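Long-range contact in kinesin-like protein KAR3 (Saccharomyces cerevisiae, PDB 1F9V), which probably hydrolyses ATP to drive movement along microtubules, as a kinesin-family motor domain that binds ADP and magnesium: residues I220-L225 against T239-D244. The protein carries 2 engineered substitutions. Residues are numbered along the deposited sequence; the frame is centred on the assembly and turned at random.
Sequences IFIIHL and TLNLVD
His224 meets Thr239 at the edge of its imidazole: the hydroxyl OG1 lies in the ring plane, 3.0 Å from ND1, in a hydrogen bond whose donor could be either atom. Thr239 has OG1 anti to its carbonyl carbon (chi1 -63°), which turns the hydroxyl toward His224 ND1, while NE2 bonds to Glu136, so both ring nitrogens are gripped. The Phe221 ring takes Ile223 CG1 at its edge, in plane, and swings away from strand 239-244; of its side chain, CB alone stays close to Leu242. Between the strands, Phe221 and Leu242 form one antiparallel hydrogen-bonded pair, with both N-to-O bonds at 2.9 Å and almost straight; Ile223 and Leu240 form the next, at 2.8 Å for each N-to-O bond. On the sheet face that carries Phe221, Ile223 CD1 touches Leu242 CD1 at 3.9 Å, and Leu240 CD1 touches both Ile223 CG2 and Leu225 CG. On the other face, Ile222 CG2 packs on Thr239 CG2 at 3.6 Å and also meets Asn241 OD1, and Ile220 lies alongside Val243. This beta hairpin belongs to the central sheet of the kinesin motor domain: 220-225 pairs antiparallel with strand 130-141, and 239-244 runs parallel to strand 86-91, which leads into the P-loop. Helix 109-124 covers the face of Phe221, Leu240 and Leu242, Ile110 touching Phe221 and Leu242, Ile117 touching Leu225 and Leu240.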
loop_
_atom_site.group_PDB
_atom_site.type_symbol
_atom_site.label_atom_id
_atom_site.label_comp_id
_atom_site.label_asym_id
_atom_site.label_seq_id
_atom_site.Cartn_x
_atom_site.Cartn_y
_atom_site.Cartn_z
ATOM N N ILE A 220 5.206 3.216 7.190
ATOM C CA ILE A 220 3.823 2.894 7.516
ATOM C C ILE A 220 3.100 3.985 8.298
ATOM O O ILE A 220 3.505 4.334 9.405
ATOM C CB ILE A 220 3.766 1.567 8.327
ATOM C CG1 ILE A 220 4.560 0.484 7.592
ATOM C CG2 ILE A 220 2.327 1.121 8.524
ATOM C CD1 ILE A 220 5.547 -0.255 8.456
ATOM N N PHE A 221 2.037 4.526 7.708
ATOM C CA PHE A 221 1.233 5.559 8.355
ATOM C C PHE A 221 0.006 4.842 8.923
ATOM O O PHE A 221 -0.837 4.327 8.185
ATOM C CB PHE A 221 0.823 6.627 7.332
ATOM C CG PHE A 221 0.388 7.928 7.946
ATOM C CD1 PHE A 221 -0.919 8.099 8.383
ATOM C CD2 PHE A 221 1.285 8.984 8.085
ATOM C CE1 PHE A 221 -1.331 9.305 8.956
ATOM C CE2 PHE A 221 0.883 10.195 8.658
ATOM C CZ PHE A 221 -0.431 10.350 9.094
ATOM N N ILE A 222 -0.085 4.802 10.249
ATOM C CA ILE A 222 -1.184 4.118 10.916
ATOM C C ILE A 222 -2.187 5.105 11.481
ATOM O O ILE A 222 -1.817 6.037 12.194
ATOM C CB ILE A 222 -0.651 3.208 12.057
ATOM C CG1 ILE A 222 0.407 2.249 11.501
ATOM C CG2 ILE A 222 -1.796 2.434 12.684
ATOM C CD1 ILE A 222 1.160 1.447 12.558
ATOM N N ILE A 223 -3.454 4.887 11.155
ATOM C CA ILE A 223 -4.544 5.744 11.603
ATOM C C ILE A 223 -5.584 4.918 12.351
ATOM O O ILE A 223 -6.023 3.873 11.866
ATOM C CB ILE A 223 -5.257 6.411 10.403
ATOM C CG1 ILE A 223 -4.289 7.344 9.670
ATOM C CG2 ILE A 223 -6.502 7.152 10.883
ATOM C CD1 ILE A 223 -4.648 7.581 8.211
ATOM N N HIS A 224 -5.979 5.386 13.532
ATOM C CA HIS A 224 -6.994 4.690 14.317
ATOM C C HIS A 224 -8.240 5.567 14.392
ATOM O O HIS A 224 -8.155 6.752 14.717
ATOM C CB HIS A 224 -6.464 4.395 15.721
ATOM C CG HIS A 224 -5.111 3.754 15.729
ATOM N ND1 HIS A 224 -4.915 2.425 15.422
ATOM C CD2 HIS A 224 -3.885 4.264 15.991
ATOM C CE1 HIS A 224 -3.627 2.143 15.497
ATOM N NE2 HIS A 224 -2.980 3.240 15.840
ATOM N N LEU A 225 -9.390 4.991 14.062
ATOM C CA LEU A 225 -10.649 5.723 14.104
ATOM C C LEU A 225 -11.496 5.144 15.215
ATOM O O LEU A 225 -12.007 4.029 15.085
ATOM C CB LEU A 225 -11.421 5.577 12.791
ATOM C CG LEU A 225 -10.778 6.019 11.481
ATOM C CD1 LEU A 225 -11.837 5.969 10.386
ATOM C CD2 LEU A 225 -10.205 7.422 11.615
ATOM N N THR A 239 -8.688 0.452 12.072
ATOM C CA THR A 239 -7.339 0.943 11.843
ATOM C C THR A 239 -6.966 0.898 10.358
ATOM O O THR A 239 -7.262 -0.073 9.665
ATOM C CB THR A 239 -6.313 0.113 12.653
ATOM O OG1 THR A 239 -6.578 0.275 14.055
ATOM C CG2 THR A 239 -4.900 0.562 12.363
ATOM N N LEU A 240 -6.342 1.971 9.887
ATOM C CA LEU A 240 -5.887 2.057 8.506
ATOM C C LEU A 240 -4.374 2.058 8.520
ATOM O O LEU A 240 -3.751 2.805 9.278
ATOM C CB LEU A 240 -6.381 3.342 7.843
ATOM C CG LEU A 240 -7.896 3.473 7.759
ATOM C CD1 LEU A 240 -8.352 4.487 8.804
ATOM C CD2 LEU A 240 -8.314 3.886 6.345
ATOM N N ASN A 241 -3.784 1.209 7.686
ATOM C CA ASN A 241 -2.338 1.121 7.585
ATOM C C ASN A 241 -1.989 1.436 6.140
ATOM O O ASN A 241 -2.245 0.634 5.244
ATOM C CB ASN A 241 -1.877 -0.285 7.972
ATOM C CG ASN A 241 -2.446 -0.726 9.305
ATOM O OD1 ASN A 241 -1.875 -0.429 10.356
ATOM N ND2 ASN A 241 -3.581 -1.416 9.271
ATOM N N LEU A 242 -1.433 2.626 5.935
ATOM C CA LEU A 242 -1.057 3.113 4.604
ATOM C C LEU A 242 0.454 2.957 4.451
ATOM O O LEU A 242 1.237 3.707 5.033
ATOM C CB LEU A 242 -1.516 4.572 4.463
ATOM C CG LEU A 242 -2.959 4.781 4.957
ATOM C CD1 LEU A 242 -3.376 6.229 4.775
ATOM C CD2 LEU A 242 -3.906 3.857 4.202
ATOM N N VAL A 243 0.846 1.982 3.634
ATOM C CA VAL A 243 2.246 1.623 3.451
ATOM C C VAL A 243 2.909 1.970 2.126
ATOM O O VAL A 243 2.382 1.673 1.056
ATOM C CB VAL A 243 2.427 0.090 3.671
ATOM C CG1 VAL A 243 3.910 -0.279 3.738
ATOM C CG2 VAL A 243 1.698 -0.344 4.940
ATOM N N ASP A 244 4.091 2.567 2.233
ATOM C CA ASP A 244 4.930 2.939 1.097
ATOM C C ASP A 244 6.105 1.962 1.238
ATOM O O ASP A 244 7.060 2.207 1.979
ATOM C CB ASP A 244 5.378 4.393 1.266
ATOM C CG ASP A 244 6.262 4.879 0.139
ATOM O OD1 ASP A 244 6.603 4.084 -0.763
ATOM O OD2 ASP A 244 6.615 6.078 0.168
#